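Local coordinates for hypothetical protein (Uncultured marine organism, PDB 2OD5) that is of unknown function but probably binds nucleic acid through a small winged-helix-like domain, at residues 12-23 with 34-45. Sequence-based numbering, arbitrary orientation. Where two conformers were deposited one is given.
Sequences KTVRIREKIKKF and ILEHINSTMRHG. With EDO (1,2-ethanediol), chain F.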
loop_
_atom_site.group_PDB
_atom_site.type_symbol
_atom_site.label_atom_id
_atom_site.label_comp_id
_atom_site.label_asym_id
_atom_site.label_seq_id
_atom_site.Cartn_x
_atom_site.Cartn_y
_atom_site.Cartn_z
ATOM N N LYS A 12 -14.595 7.813 1.287
ATOM C CA LYS A 12 -14.082 6.668 0.535
ATOM C C LYS A 12 -12.648 6.396 0.959
ATOM O O LYS A 12 -12.292 5.261 1.263
ATOM C CB LYS A 12 -14.130 6.911 -0.973
ATOM C CG LYS A 12 -13.644 5.705 -1.782
ATOM C CD LYS A 12 -14.005 5.835 -3.253
ATOM C CE LYS A 12 -13.394 4.729 -4.102
ATOM N NZ LYS A 12 -13.799 4.868 -5.524
ATOM N N THR A 13 -11.835 7.448 0.983
ATOM C CA THR A 13 -10.423 7.321 1.344
ATOM C C THR A 13 -10.264 6.739 2.749
ATOM O O THR A 13 -9.445 5.854 2.963
ATOM C CB THR A 13 -9.663 8.665 1.193
ATOM O OG1 THR A 13 -9.624 9.018 -0.197
ATOM C CG2 THR A 13 -8.237 8.556 1.697
ATOM N N VAL A 14 -11.070 7.201 3.690
ATOM C CA VAL A 14 -11.073 6.618 5.034
ATOM C C VAL A 14 -11.407 5.108 5.032
ATOM O O VAL A 14 -10.811 4.315 5.769
ATOM C CB VAL A 14 -12.095 7.337 5.936
ATOM C CG1 VAL A 14 -12.294 6.582 7.254
ATOM C CG2 VAL A 14 -11.666 8.790 6.181
ATOM N N ARG A 15 -12.399 4.732 4.237
ATOM C CA ARG A 15 -12.794 3.334 4.095
ATOM C C ARG A 15 -11.638 2.510 3.518
ATOM O O ARG A 15 -11.360 1.399 3.967
ATOM C CB ARG A 15 -13.994 3.266 3.152
ATOM C CG ARG A 15 -14.822 2.010 3.213
ATOM C CD ARG A 15 -16.251 2.264 2.648
ATOM N NE ARG A 15 -16.241 3.007 1.373
ATOM C CZ ARG A 15 -16.247 2.459 0.156
ATOM N NH1 ARG A 15 -16.245 1.140 -0.010
ATOM N NH2 ARG A 15 -16.239 3.245 -0.914
ATOM N N ILE A 16 -10.995 3.065 2.503
ATOM C CA ILE A 16 -9.861 2.412 1.832
ATOM C C ILE A 16 -8.712 2.202 2.820
ATOM O O ILE A 16 -8.141 1.112 2.881
ATOM C CB ILE A 16 -9.392 3.216 0.633
ATOM C CG1 ILE A 16 -10.443 3.148 -0.491
ATOM C CG2 ILE A 16 -8.092 2.653 0.068
ATOM C CD1 ILE A 16 -10.059 3.902 -1.771
ATOM N N ARG A 17 -8.388 3.233 3.600
ATOM C CA ARG A 17 -7.329 3.117 4.607
ATOM C C ARG A 17 -7.587 2.000 5.584
ATOM O O ARG A 17 -6.662 1.291 5.947
ATOM C CB ARG A 17 -7.147 4.392 5.409
ATOM C CG ARG A 17 -6.506 5.524 4.675
ATOM C CD ARG A 17 -6.409 6.716 5.622
ATOM N NE ARG A 17 -5.546 7.751 5.089
ATOM C CZ ARG A 17 -5.313 8.914 5.692
ATOM N NH1 ARG A 17 -5.890 9.197 6.850
ATOM N NH2 ARG A 17 -4.496 9.805 5.138
ATOM N N GLU A 18 -8.824 1.861 6.064
ATOM C CA GLU A 18 -9.138 0.817 7.030
ATOM C C GLU A 18 -8.980 -0.570 6.416
ATOM O O GLU A 18 -8.497 -1.494 7.066
ATOM C CB GLU A 18 -10.556 1.012 7.588
ATOM C CG GLU A 18 -10.735 2.334 8.318
ATOM N N LYS A 19 -9.389 -0.722 5.161
ATOM C CA LYS A 19 -9.210 -2.008 4.482
ATOM C C LYS A 19 -7.738 -2.362 4.315
ATOM O O LYS A 19 -7.340 -3.505 4.538
ATOM C CB LYS A 19 -9.834 -1.976 3.096
ATOM C CG LYS A 19 -11.312 -2.022 3.092
ATOM C CD LYS A 19 -11.777 -2.264 1.669
ATOM C CE LYS A 19 -13.272 -2.120 1.553
ATOM N NZ LYS A 19 -13.978 -3.417 1.709
ATOM N N ILE A 20 -6.949 -1.376 3.892
ATOM C CA ILE A 20 -5.531 -1.588 3.666
ATOM C C ILE A 20 -4.861 -2.034 4.981
ATOM O O ILE A 20 -4.097 -2.994 5.009
ATOM C CB ILE A 20 -4.830 -0.326 3.120
ATOM C CG1 ILE A 20 -5.324 0.058 1.715
ATOM C CG2 ILE A 20 -3.333 -0.550 3.106
ATOM C CD1 ILE A 20 -4.930 1.490 1.303
ATOM N N LYS A 21 -5.156 -1.351 6.082
ATOM C CA LYS A 21 -4.532 -1.661 7.370
ATOM C C LYS A 21 -4.844 -3.086 7.834
ATOM O O LYS A 21 -3.960 -3.814 8.281
ATOM C CB LYS A 21 -4.906 -0.608 8.417
ATOM C CG LYS A 21 -4.285 0.759 8.180
ATOM N N LYS A 22 -6.087 -3.508 7.664
ATOM C CA LYS A 22 -6.478 -4.885 7.968
ATOM C C LYS A 22 -5.759 -5.900 7.089
ATOM O O LYS A 22 -5.266 -6.934 7.565
ATOM C CB LYS A 22 -7.989 -5.037 7.831
ATOM C CG LYS A 22 -8.758 -4.431 8.998
ATOM C CD LYS A 22 -8.648 -5.294 10.232
ATOM N N PHE A 23 -5.681 -5.603 5.801
ATOM C CA PHE A 23 -5.003 -6.470 4.858
ATOM C C PHE A 23 -3.519 -6.639 5.195
ATOM O O PHE A 23 -2.985 -7.733 5.071
ATOM C CB PHE A 23 -5.174 -5.925 3.432
ATOM C CG PHE A 23 -4.566 -6.778 2.366
ATOM C CD1 PHE A 23 -5.026 -8.075 2.139
ATOM C CD2 PHE A 23 -3.526 -6.298 1.585
ATOM C CE1 PHE A 23 -4.483 -8.871 1.160
ATOM C CE2 PHE A 23 -3.002 -7.085 0.566
ATOM C CZ PHE A 23 -3.477 -8.376 0.363
ATOM N N ILE A 34 -2.169 -5.181 -2.850
ATOM C CA ILE A 34 -3.057 -4.299 -2.113
ATOM C C ILE A 34 -4.189 -3.821 -3.014
ATOM O O ILE A 34 -5.366 -3.905 -2.648
ATOM C CB ILE A 34 -2.306 -3.086 -1.490
ATOM C CG1 ILE A 34 -1.227 -3.568 -0.491
ATOM C CG2 ILE A 34 -3.287 -2.164 -0.753
ATOM C CD1 ILE A 34 -0.253 -2.466 -0.070
ATOM N N LEU A 35 -3.837 -3.409 -4.217
ATOM C CA LEU A 35 -4.834 -2.956 -5.187
ATOM C C LEU A 35 -5.809 -4.071 -5.504
ATOM O O LEU A 35 -7.017 -3.843 -5.547
ATOM C CB LEU A 35 -4.158 -2.503 -6.488
ATOM C CG LEU A 35 -5.109 -1.818 -7.497
ATOM C CD1 LEU A 35 -5.680 -0.506 -6.924
ATOM C CD2 LEU A 35 -4.368 -1.569 -8.802
ATOM N N GLU A 36 -5.314 -5.280 -5.747
ATOM C CA GLU A 36 -6.214 -6.367 -6.079
ATOM C C GLU A 36 -7.178 -6.647 -4.917
ATOM O O GLU A 36 -8.372 -6.856 -5.121
ATOM C CB GLU A 36 -5.446 -7.635 -6.490
ATOM C CG GLU A 36 -6.394 -8.773 -6.919
ATOM C CD GLU A 36 -5.700 -10.033 -7.468
ATOM O OE1 GLU A 36 -4.465 -10.145 -7.355
ATOM O OE2 GLU A 36 -6.428 -10.920 -7.969
ATOM N N HIS A 37 -6.672 -6.611 -3.692
ATOM C CA HIS A 37 -7.504 -6.846 -2.517
ATOM C C HIS A 37 -8.576 -5.801 -2.376
ATOM O O HIS A 37 -9.750 -6.118 -2.210
ATOM C CB HIS A 37 -6.637 -6.848 -1.248
ATOM C CG HIS A 37 -7.449 -7.011 -0.017
ATOM N ND1 HIS A 37 -8.081 -8.195 0.279
ATOM C CD2 HIS A 37 -7.830 -6.121 0.930
ATOM C CE1 HIS A 37 -8.770 -8.044 1.400
ATOM N NE2 HIS A 37 -8.652 -6.790 1.806
ATOM N N ILE A 38 -8.180 -4.536 -2.391
ATOM C CA ILE A 38 -9.087 -3.388 -2.278
ATOM C C ILE A 38 -10.180 -3.426 -3.345
ATOM O O ILE A 38 -11.382 -3.319 -3.086
ATOM C CB ILE A 38 -8.261 -2.073 -2.446
ATOM C CG1 ILE A 38 -7.400 -1.807 -1.207
ATOM C CG2 ILE A 38 -9.127 -0.885 -2.639
ATOM C CD1 ILE A 38 -8.203 -1.669 0.074
ATOM N N ASN A 39 -9.734 -3.557 -4.576
ATOM C CA ASN A 39 -10.661 -3.531 -5.684
ATOM C C ASN A 39 -11.590 -4.762 -5.753
ATOM O O ASN A 39 -12.614 -4.719 -6.436
ATOM C CB ASN A 39 -9.916 -3.330 -7.002
ATOM C CG ASN A 39 -9.464 -1.882 -7.215
ATOM O OD1 ASN A 39 -9.742 -1.015 -6.394
ATOM N ND2 ASN A 39 -8.779 -1.620 -8.328
ATOM N N SER A 40 -11.226 -5.844 -5.069
ATOM C CA SER A 40 -12.063 -7.031 -4.971
ATOM C C SER A 40 -13.200 -6.913 -3.977
ATOM O O SER A 40 -14.086 -7.764 -3.980
ATOM C CB SER A 40 -11.222 -8.271 -4.645
ATOM O OG SER A 40 -10.916 -8.304 -3.269
ATOM N N THR A 41 -13.215 -5.864 -3.153
ATOM C CA THR A 41 -14.181 -5.747 -2.057
ATOM C C THR A 41 -14.889 -4.402 -1.970
ATOM O O THR A 41 -15.421 -4.052 -0.910
ATOM C CB THR A 41 -13.448 -5.968 -0.727
ATOM O OG1 THR A 41 -12.435 -4.959 -0.571
ATOM C CG2 THR A 41 -12.771 -7.352 -0.733
HETATM N N MSE A 42 -14.873 -3.638 -3.058
HETATM C CA MSE A 42 -15.482 -2.319 -3.143
HETATM C C MSE A 42 -16.184 -2.291 -4.493
HETATM O O MSE A 42 -15.754 -2.994 -5.423
HETATM C CB MSE A 42 -14.396 -1.240 -3.156
HETATM C CG MSE A 42 -13.668 -1.134 -1.895
HETATM SE SE MSE A 42 -12.537 0.372 -1.979
HETATM C CE MSE A 42 -11.215 -0.248 -3.221
ATOM N N ARG A 43 -17.242 -1.505 -4.608
ATOM C CA ARG A 43 -17.976 -1.407 -5.885
ATOM C C ARG A 43 -17.114 -0.810 -7.007
ATOM O O ARG A 43 -17.082 -1.343 -8.110
ATOM C CB ARG A 43 -19.244 -0.570 -5.720
ATOM C CG ARG A 43 -20.036 -0.420 -6.966
ATOM C CD ARG A 43 -20.369 -1.747 -7.642
ATOM N NE ARG A 43 -21.202 -1.595 -8.831
ATOM C CZ ARG A 43 -20.711 -1.432 -10.065
ATOM N NH1 ARG A 43 -19.416 -1.416 -10.264
ATOM N NH2 ARG A 43 -21.519 -1.294 -11.101
ATOM N N HIS A 44 -16.441 0.301 -6.726
ATOM C CA HIS A 44 -15.707 1.048 -7.763
ATOM C C HIS A 44 -14.211 0.990 -7.573
ATOM O O HIS A 44 -13.475 0.903 -8.555
ATOM C CB HIS A 44 -16.186 2.485 -7.828
ATOM C CG HIS A 44 -17.622 2.598 -8.228
ATOM N ND1 HIS A 44 -18.074 2.179 -9.460
ATOM C CD2 HIS A 44 -18.724 2.961 -7.526
ATOM C CE1 HIS A 44 -19.382 2.367 -9.530
ATOM N NE2 HIS A 44 -19.802 2.823 -8.362
ATOM N N GLY A 45 -13.766 1.014 -6.317
ATOM C CA GLY A 45 -12.381 0.807 -5.991
ATOM C C GLY A 45 -11.523 1.985 -6.415
ATOM O O GLY A 45 -12.003 3.124 -6.482
HETATM C C1 EDO F . -17.836 6.449 -0.314
HETATM O O1 EDO F . -17.850 7.724 0.340
HETATM C C2 EDO F . -18.268 5.380 0.681
HETATM O O2 EDO F . -17.348 5.306 1.778
HETATM O O HOH W 1 -18.385 -0.266 -2.078
HETATM O O HOH W 2 -9.023 -5.675 4.413
#
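F23 and H37 lie face on face where the first two helices of a winged-helix-like domain, 9-23 and 31-39, pack against each other. The rings form an offset stack, centroids 4.2 Å apart and planes only 10° from parallel. F23 CD1 sits over the middle of the imidazole, while H37 CB stands almost on the phenyl normal, a CH-pi contact. Both rings leave their helices with CG anti to the backbone N (chi1 -177° in F23), which turns them toward the other helix. A water donates to K19 O and bonds to H37 NE2, linking the imidazole to the first helix. An alanine in place of F23 would probably strip the imidazole of its stacking partner and open a gap beside I34, whose CG1 touches the phenyl ring.

About one turn back along the first helix, I20 CG1 meets I34 CG2 at 3.9 Å and also I38 CD1; I20 touches L51 and L55 of helix 48-57 as well, joining this contact to the third helix. In one of the two conformers of I38, CD1 lies against K19 CB. From there the K19 chain runs past selenomethionine M42 and bends at its end (chi4 -93°), so that NZ donates to T41 O from above the carbonyl plane and, weakly, to T41 OG1. The M42 and I16 side chains cross at about a right angle, M42 SE lying 3.8 Å from I16 CG1. At the far end, K12 NZ donates to G45 O at 2.7 Å, slightly off the carbonyl plane.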